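Local coordinates for pectinesterase (Sitophilus oryzae, PDB 4PMH), which hydrolyses the methyl esters of pectin to methanol and free galacturonate groups, and probably serves the digestion of plant cell walls, at residues Y42-G47 against K67-N72; A73-E78 against D100-L105; S96-T101 against I161-I166. All blocks are in the same frame, centred on the assembly; numbering follows the deposited sequence.

Contact 1: residues Y42-G47 against K67-N72; sequences YTVGNG and KYIKIN
K67 packs its aliphatic chain against the outer part of the Y42 ring, CD lying 3.9 Å from Y42 CE2. A bend at chi2 (-71°) swings CD to that place, and CB touches CE2 as well. The next residue, Y68, uses its carbonyl O as acceptor for Y42 N, a nearly straight bond of 3.1 Å. I69 then brings CG1 obliquely to the near side of the same ring, 4.1 Å from Y42 CD2, while its CG2 faces V44 CG2. An alanine in place of Y42 would probably leave K67 CD and I69 CG1 without the ring they pack on, opening a gap beside helix 51-61. This helix connects the two strands as a beta-alpha-beta unit and packs on the face bearing Y42, V44, I69 and I71; the pair begins the parallel sheet of the beta-helix, with 42-44 as an outermost strand. K70 makes two backbone bonds: its N donates to Y42 O (2.9 Å) and its O accepts V44 N (2.9 Å). On the other face its side chain runs alongside T43, pointing the same way, with CE 3.8 Å from T43 CG2. I71 brings CG1 to within 4.3 Å of V44 CG2. N72 closes the ladder by donating its N to V44 O, and its carboxamide lies beside the type II turn T43-N46, with ND2 3.7 Å from G45 CA. Glycine suits that turn position, since a CB on G45 would collide with ND2, and its positive phi (110°) would also press a CB against the preceding carbonyl.

Contact 2: residues A73-E78 against D100-L105; sequences AGTYQE and DTLITL
A73 brings CB to 3.4 Å from D100 O, the same carbonyl that takes the N-H of G74. G74 in turn accepts L102 N at its O (2.9 Å). Its phi of 158° would press any CB against the preceding carbonyl, and Y76 CE1 would crowd it too. T75, on the other face, meets T104 methyl to methyl, CG2 to CG2 at 3.8 Å. T104 OG1 is engaged with E167 of the neighbouring strand 165-168. This is parallel pairing in the second sheet of the right-handed parallel beta-helix of pectinesterases, where 74-76 is an outermost strand and 101-105 lies between it and 165-168. Y76 continues the ladder, donating N to L102 O (2.8 Å) and accepting T104 N at its O (3.0 Å). The first torsion (chi1 -63°) sets CG beside the backbone N, and the ring presents its CD1 edge to L102 O, near the ring plane and 3.8 Å from CD1; E78 OE2 is also in plane at an edge. The ring's OH bonds to N72 O. Q77 lays CB against L105 CD2 and points its CA-H at T104 O. E78 sends OE1 to the backbone N of I51, at the start of helix 51-61. Its own carbonyl O is packed among carbons, with I103 CG2 at 3.4 Å and L105 CD1 at 3.7 Å, and this buried oxygen has no polar partner in the model.

Contact 3: residues S96-T101 against I161-I166; sequences SSPSDT and IVNLSI
The carboxamide of N163 and the ring of P98 cross at about a right angle, with OD1 poised directly above the flat S97-P98 peptide group. OD1 stands 3.0 Å from P98 N, which has no hydrogen to give, so this is a contact of an oxygen on an amide face. At the rim of the pyrrolidine, P98 CD is 3.4 Å from OD1, and CB abuts L164 N. Polar partners of OD1 include a bridging water that also donates to S96 O, whereas ND2 is bonded to the carbonyls of G93 and G95. The carboxamide is thereby fixed in rotation, and this predicted glycosylation site carries no sugar here. N163 has left-handed backbone angles (52°/54°), which turn the chain between strands 160-162 and 165-168, consistent with the left-handed residue, often asparagine, found at tight turns between strands of parallel beta-helices. A second water bridges the loop and the bend, donating to S97 O and N163 O and accepting from T101 OG1 (2.6 Å). Beyond the bend, S165 makes two bonds. Its N reaches T101 O (2.7 Å), and its OG, set anti to the carbonyl carbon, donates to P98 O at 2.8 Å from well above the carbonyl plane. The loop also ties itself: D100 OD2 takes S97 N (3.0 Å) from above the carboxylate plane, and S97 OG and S99 OG share a hydrogen bond of 2.7 Å. S165 OG has R194 NH1 as a further partner. Around the contact, R194 of strand 194-196 touches P98 and S99, N192 in the turn before it touches P98 and N163, and the backbone of V162 pairs with I91 and G93 of strand 89-93.

Contacts 1 and 2 are both parallel strand pairings, each at the same end of its sheet; I71 of contact 1 packs its CG2 on Y76 and T101 of contact 2, so the two sheets meet through apolar side chains. Helix 51-61 borders both. Contact 3 differs in kind: between a loop with a 3-10 segment and a bend, a single backbone bond, a serine hydroxyl bond and two bridging waters replace the four-bond ladders. It shares D100 and T101 with contact 2, and I103 N lies 2.8 Å from S165 O, carrying the second sheet onward. Contacts 1 and 2 bury V44, I71 and I103 but expose G45 and T75, as contact 3 exposes S96 and S99.

Contact 1: residues Y42-G47 against K67-N72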
# COMPACT_ATOMS: atom_id res chain seq x y z
N TYR A 42 -22.40 -12.62 -6.31
CA TYR A 42 -22.95 -11.31 -6.65
C TYR A 42 -22.16 -10.74 -7.81
O TYR A 42 -20.93 -10.75 -7.77
CB TYR A 42 -22.82 -10.39 -5.45
CG TYR A 42 -23.33 -11.05 -4.20
CD1 TYR A 42 -24.68 -11.05 -3.89
CD2 TYR A 42 -22.46 -11.71 -3.34
CE1 TYR A 42 -25.16 -11.67 -2.76
CE2 TYR A 42 -22.94 -12.33 -2.22
CZ TYR A 42 -24.29 -12.31 -1.92
OH TYR A 42 -24.76 -12.92 -0.79
N THR A 43 -22.85 -10.26 -8.84
CA THR A 43 -22.20 -9.77 -10.06
C THR A 43 -22.62 -8.34 -10.37
O THR A 43 -23.81 -8.07 -10.53
CB THR A 43 -22.52 -10.68 -11.24
OG1 THR A 43 -22.02 -12.00 -10.97
CG2 THR A 43 -21.86 -10.16 -12.51
N VAL A 44 -21.66 -7.44 -10.42
CA VAL A 44 -21.91 -6.07 -10.79
C VAL A 44 -22.00 -6.08 -12.32
O VAL A 44 -21.01 -6.38 -13.01
CB VAL A 44 -20.78 -5.12 -10.34
CG1 VAL A 44 -21.10 -3.68 -10.70
CG2 VAL A 44 -20.54 -5.24 -8.84
N GLY A 45 -23.18 -5.77 -12.84
CA GLY A 45 -23.45 -5.90 -14.28
C GLY A 45 -24.43 -7.04 -14.57
O GLY A 45 -24.96 -7.11 -15.66
N ASN A 46 -24.63 -7.95 -13.61
CA ASN A 46 -25.65 -8.99 -13.71
C ASN A 46 -26.32 -9.25 -12.34
O ASN A 46 -26.38 -10.39 -11.84
CB ASN A 46 -25.05 -10.27 -14.30
CG ASN A 46 -26.11 -11.32 -14.62
OD1 ASN A 46 -27.25 -10.98 -14.94
ND2 ASN A 46 -25.75 -12.59 -14.49
N GLY A 47 -26.87 -8.17 -11.75
CA GLY A 47 -27.50 -8.22 -10.44
C GLY A 47 -27.28 -6.99 -9.57
O GLY A 47 -28.08 -6.70 -8.68
N LYS A 67 -17.69 -15.27 0.09
CA LYS A 67 -18.58 -14.83 -0.98
C LYS A 67 -17.77 -14.13 -2.07
O LYS A 67 -16.80 -13.41 -1.79
CB LYS A 67 -19.65 -13.87 -0.44
CG LYS A 67 -20.64 -14.51 0.51
CD LYS A 67 -21.57 -15.44 -0.25
CE LYS A 67 -22.30 -16.38 0.68
NZ LYS A 67 -23.12 -17.31 -0.14
N TYR A 68 -18.19 -14.36 -3.32
CA TYR A 68 -17.47 -13.92 -4.50
C TYR A 68 -18.26 -12.86 -5.25
O TYR A 68 -19.38 -13.12 -5.72
CB TYR A 68 -17.18 -15.11 -5.41
CG TYR A 68 -16.18 -16.06 -4.79
CD1 TYR A 68 -16.58 -17.07 -3.92
CD2 TYR A 68 -14.82 -15.94 -5.05
CE1 TYR A 68 -15.65 -17.93 -3.34
CE2 TYR A 68 -13.89 -16.79 -4.48
CZ TYR A 68 -14.31 -17.79 -3.63
OH TYR A 68 -13.38 -18.64 -3.06
N ILE A 69 -17.67 -11.68 -5.32
CA ILE A 69 -18.26 -10.57 -6.01
C ILE A 69 -17.48 -10.35 -7.29
O ILE A 69 -16.32 -9.94 -7.24
CB ILE A 69 -18.20 -9.28 -5.17
CG1 ILE A 69 -19.11 -9.42 -3.96
CG2 ILE A 69 -18.60 -8.07 -6.02
CD1 ILE A 69 -18.80 -8.52 -2.80
N LYS A 70 -18.13 -10.62 -8.42
CA LYS A 70 -17.54 -10.39 -9.72
C LYS A 70 -17.91 -9.02 -10.26
O LYS A 70 -19.09 -8.67 -10.28
CB LYS A 70 -18.01 -11.45 -10.69
CG LYS A 70 -17.41 -11.29 -12.06
CD LYS A 70 -17.68 -12.52 -12.92
CE LYS A 70 -19.11 -12.59 -13.37
NZ LYS A 70 -19.25 -13.56 -14.50
N ILE A 71 -16.92 -8.26 -10.69
CA ILE A 71 -17.17 -6.96 -11.32
C ILE A 71 -16.94 -7.07 -12.82
O ILE A 71 -15.79 -7.18 -13.28
CB ILE A 71 -16.26 -5.85 -10.75
CG1 ILE A 71 -16.34 -5.82 -9.21
CG2 ILE A 71 -16.62 -4.50 -11.38
CD1 ILE A 71 -15.51 -4.74 -8.52
N ASN A 72 -18.01 -7.00 -13.59
CA ASN A 72 -17.87 -7.05 -15.03
C ASN A 72 -16.92 -5.98 -15.52
O ASN A 72 -16.88 -4.87 -14.96
CB ASN A 72 -19.22 -6.89 -15.72
CG ASN A 72 -20.02 -8.18 -15.75
OD1 ASN A 72 -19.54 -9.24 -15.37
ND2 ASN A 72 -21.25 -8.09 -16.23

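Contact 2: residues A73-E78 against D100-L105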
# COMPACT_ATOMS: atom_id res chain seq x y z
N ALA A 73 -16.18 -6.32 -16.58
CA ALA A 73 -15.23 -5.43 -17.20
C ALA A 73 -15.88 -4.08 -17.48
O ALA A 73 -17.03 -4.01 -17.90
CB ALA A 73 -14.73 -6.04 -18.50
N GLY A 74 -15.16 -2.99 -17.23
CA GLY A 74 -15.73 -1.66 -17.39
C GLY A 74 -14.98 -0.62 -16.58
O GLY A 74 -14.01 -0.93 -15.89
N THR A 75 -15.41 0.63 -16.69
CA THR A 75 -14.85 1.70 -15.88
C THR A 75 -15.94 2.15 -14.92
O THR A 75 -17.04 2.48 -15.35
CB THR A 75 -14.39 2.90 -16.73
OG1 THR A 75 -13.37 2.48 -17.66
CG2 THR A 75 -13.85 4.01 -15.85
N TYR A 76 -15.61 2.15 -13.63
CA TYR A 76 -16.53 2.49 -12.54
C TYR A 76 -16.04 3.72 -11.77
O TYR A 76 -14.98 3.66 -11.16
CB TYR A 76 -16.62 1.31 -11.60
CG TYR A 76 -17.18 0.06 -12.25
CD1 TYR A 76 -16.37 -0.80 -12.99
CD2 TYR A 76 -18.53 -0.26 -12.11
CE1 TYR A 76 -16.89 -1.95 -13.59
CE2 TYR A 76 -19.06 -1.40 -12.71
CZ TYR A 76 -18.24 -2.25 -13.45
OH TYR A 76 -18.79 -3.38 -14.03
N GLN A 77 -16.78 4.83 -11.81
CA GLN A 77 -16.38 6.03 -11.09
C GLN A 77 -17.11 6.11 -9.75
O GLN A 77 -18.14 6.77 -9.60
CB GLN A 77 -16.59 7.27 -11.97
CG GLN A 77 -15.73 7.18 -13.23
CD GLN A 77 -15.99 8.30 -14.18
OE1 GLN A 77 -15.52 9.42 -13.98
NE2 GLN A 77 -16.76 8.02 -15.22
N GLU A 78 -16.55 5.40 -8.79
CA GLU A 78 -17.15 5.21 -7.50
C GLU A 78 -16.12 4.77 -6.49
O GLU A 78 -15.03 4.37 -6.86
CB GLU A 78 -18.27 4.15 -7.56
CG GLU A 78 -18.05 3.03 -8.56
CD GLU A 78 -19.36 2.32 -8.94
OE1 GLU A 78 -19.80 1.46 -8.17
OE2 GLU A 78 -19.93 2.58 -10.02
N ASP A 100 -8.79 -4.50 -17.52
CA ASP A 100 -10.15 -4.50 -18.06
C ASP A 100 -11.24 -4.06 -17.06
O ASP A 100 -12.38 -3.85 -17.45
CB ASP A 100 -10.49 -5.91 -18.59
CG ASP A 100 -9.64 -6.32 -19.78
OD1 ASP A 100 -9.13 -5.42 -20.49
OD2 ASP A 100 -9.46 -7.54 -20.01
N THR A 101 -10.91 -3.97 -15.78
CA THR A 101 -11.86 -3.57 -14.76
C THR A 101 -11.21 -2.47 -13.93
O THR A 101 -10.26 -2.72 -13.22
CB THR A 101 -12.24 -4.76 -13.88
OG1 THR A 101 -12.63 -5.86 -14.71
CG2 THR A 101 -13.38 -4.38 -12.95
N LEU A 102 -11.72 -1.25 -14.07
CA LEU A 102 -11.07 -0.06 -13.51
C LEU A 102 -12.03 0.71 -12.60
O LEU A 102 -13.10 1.13 -13.05
CB LEU A 102 -10.58 0.84 -14.63
CG LEU A 102 -10.03 2.21 -14.21
CD1 LEU A 102 -8.79 2.01 -13.36
CD2 LEU A 102 -9.72 3.09 -15.41
N ILE A 103 -11.65 0.87 -11.34
CA ILE A 103 -12.40 1.62 -10.38
C ILE A 103 -11.58 2.88 -10.14
O ILE A 103 -10.48 2.80 -9.63
CB ILE A 103 -12.53 0.84 -9.07
CG1 ILE A 103 -13.07 -0.58 -9.33
CG2 ILE A 103 -13.42 1.59 -8.09
CD1 ILE A 103 -12.99 -1.49 -8.14
N THR A 104 -12.10 4.04 -10.54
CA THR A 104 -11.28 5.23 -10.57
C THR A 104 -12.01 6.51 -10.18
O THR A 104 -13.17 6.68 -10.54
CB THR A 104 -10.64 5.43 -11.98
OG1 THR A 104 -9.85 6.62 -11.97
CG2 THR A 104 -11.69 5.54 -13.11
N LEU A 105 -11.31 7.39 -9.49
CA LEU A 105 -11.80 8.74 -9.18
C LEU A 105 -10.63 9.69 -9.09
O LEU A 105 -9.51 9.24 -8.86
CB LEU A 105 -12.54 8.74 -7.85
CG LEU A 105 -13.93 8.12 -7.79
CD1 LEU A 105 -14.38 7.99 -6.35
CD2 LEU A 105 -14.92 8.96 -8.58

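Contact 3: residues S96-T101 against I161-I166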
# COMPACT_ATOMS: atom_id res chain seq x y z
N SER A 96 -10.25 -10.30 -18.89
CA SER A 96 -9.13 -11.21 -19.14
C SER A 96 -7.85 -10.72 -18.48
O SER A 96 -7.00 -11.52 -18.08
CB SER A 96 -8.88 -11.38 -20.65
OG SER A 96 -7.79 -12.26 -20.84
N SER A 97 -7.73 -9.39 -18.38
CA SER A 97 -6.60 -8.71 -17.78
C SER A 97 -7.12 -7.82 -16.64
O SER A 97 -8.25 -7.35 -16.71
CB SER A 97 -5.92 -7.86 -18.86
OG SER A 97 -5.21 -6.76 -18.32
N PRO A 98 -6.30 -7.56 -15.61
CA PRO A 98 -6.79 -6.65 -14.55
C PRO A 98 -7.04 -5.23 -15.03
O PRO A 98 -7.79 -4.50 -14.39
CB PRO A 98 -5.65 -6.64 -13.52
CG PRO A 98 -4.43 -7.13 -14.25
CD PRO A 98 -4.95 -8.09 -15.31
N SER A 99 -6.44 -4.85 -16.15
CA SER A 99 -6.69 -3.52 -16.73
C SER A 99 -8.11 -3.37 -17.30
O SER A 99 -8.58 -2.24 -17.51
CB SER A 99 -5.64 -3.20 -17.79
OG SER A 99 -5.69 -4.15 -18.84
N ASP A 100 -8.79 -4.50 -17.52
CA ASP A 100 -10.15 -4.50 -18.06
C ASP A 100 -11.24 -4.06 -17.06
O ASP A 100 -12.38 -3.85 -17.45
CB ASP A 100 -10.49 -5.91 -18.59
CG ASP A 100 -9.64 -6.32 -19.78
OD1 ASP A 100 -9.13 -5.42 -20.49
OD2 ASP A 100 -9.46 -7.54 -20.01
N THR A 101 -10.91 -3.97 -15.78
CA THR A 101 -11.86 -3.57 -14.76
C THR A 101 -11.21 -2.47 -13.93
O THR A 101 -10.26 -2.72 -13.22
CB THR A 101 -12.24 -4.76 -13.88
OG1 THR A 101 -12.63 -5.86 -14.71
CG2 THR A 101 -13.38 -4.38 -12.95
N ILE A 161 -8.69 -9.23 -3.10
CA ILE A 161 -8.91 -8.30 -4.21
C ILE A 161 -8.12 -8.85 -5.38
O ILE A 161 -6.91 -9.04 -5.26
CB ILE A 161 -8.43 -6.86 -3.88
CG1 ILE A 161 -9.18 -6.28 -2.69
CG2 ILE A 161 -8.63 -5.96 -5.08
CD1 ILE A 161 -8.61 -4.94 -2.21
N VAL A 162 -8.78 -9.11 -6.50
CA VAL A 162 -8.18 -9.92 -7.57
C VAL A 162 -8.52 -9.35 -8.93
O VAL A 162 -9.66 -8.94 -9.15
CB VAL A 162 -8.72 -11.36 -7.50
CG1 VAL A 162 -8.04 -12.26 -8.53
CG2 VAL A 162 -8.59 -11.90 -6.10
N ASN A 163 -7.55 -9.34 -9.84
CA ASN A 163 -7.80 -9.07 -11.25
C ASN A 163 -8.59 -7.77 -11.51
O ASN A 163 -9.59 -7.75 -12.20
CB ASN A 163 -8.53 -10.27 -11.89
CG ASN A 163 -8.54 -10.20 -13.42
OD1 ASN A 163 -7.59 -9.73 -14.03
ND2 ASN A 163 -9.60 -10.69 -14.03
N LEU A 164 -8.11 -6.66 -10.98
CA LEU A 164 -8.79 -5.42 -11.25
C LEU A 164 -7.84 -4.27 -10.98
O LEU A 164 -6.75 -4.46 -10.42
CB LEU A 164 -10.08 -5.32 -10.41
CG LEU A 164 -9.98 -5.48 -8.89
CD1 LEU A 164 -9.40 -4.23 -8.24
CD2 LEU A 164 -11.34 -5.81 -8.28
N SER A 165 -8.25 -3.09 -11.40
CA SER A 165 -7.44 -1.89 -11.29
C SER A 165 -8.14 -0.88 -10.39
O SER A 165 -9.34 -0.59 -10.56
CB SER A 165 -7.24 -1.28 -12.69
OG SER A 165 -6.54 -2.15 -13.58
N ILE A 166 -7.39 -0.29 -9.47
CA ILE A 166 -7.90 0.75 -8.61
C ILE A 166 -7.04 1.98 -8.79
O ILE A 166 -5.82 1.90 -8.69
CB ILE A 166 -7.88 0.36 -7.10
CG1 ILE A 166 -8.59 -0.98 -6.86
CG2 ILE A 166 -8.55 1.44 -6.27
CD1 ILE A 166 -8.28 -1.62 -5.52
O HOH W 1 -6.14 -11.68 -15.47
O HOH W 2 -10.62 -7.55 -14.97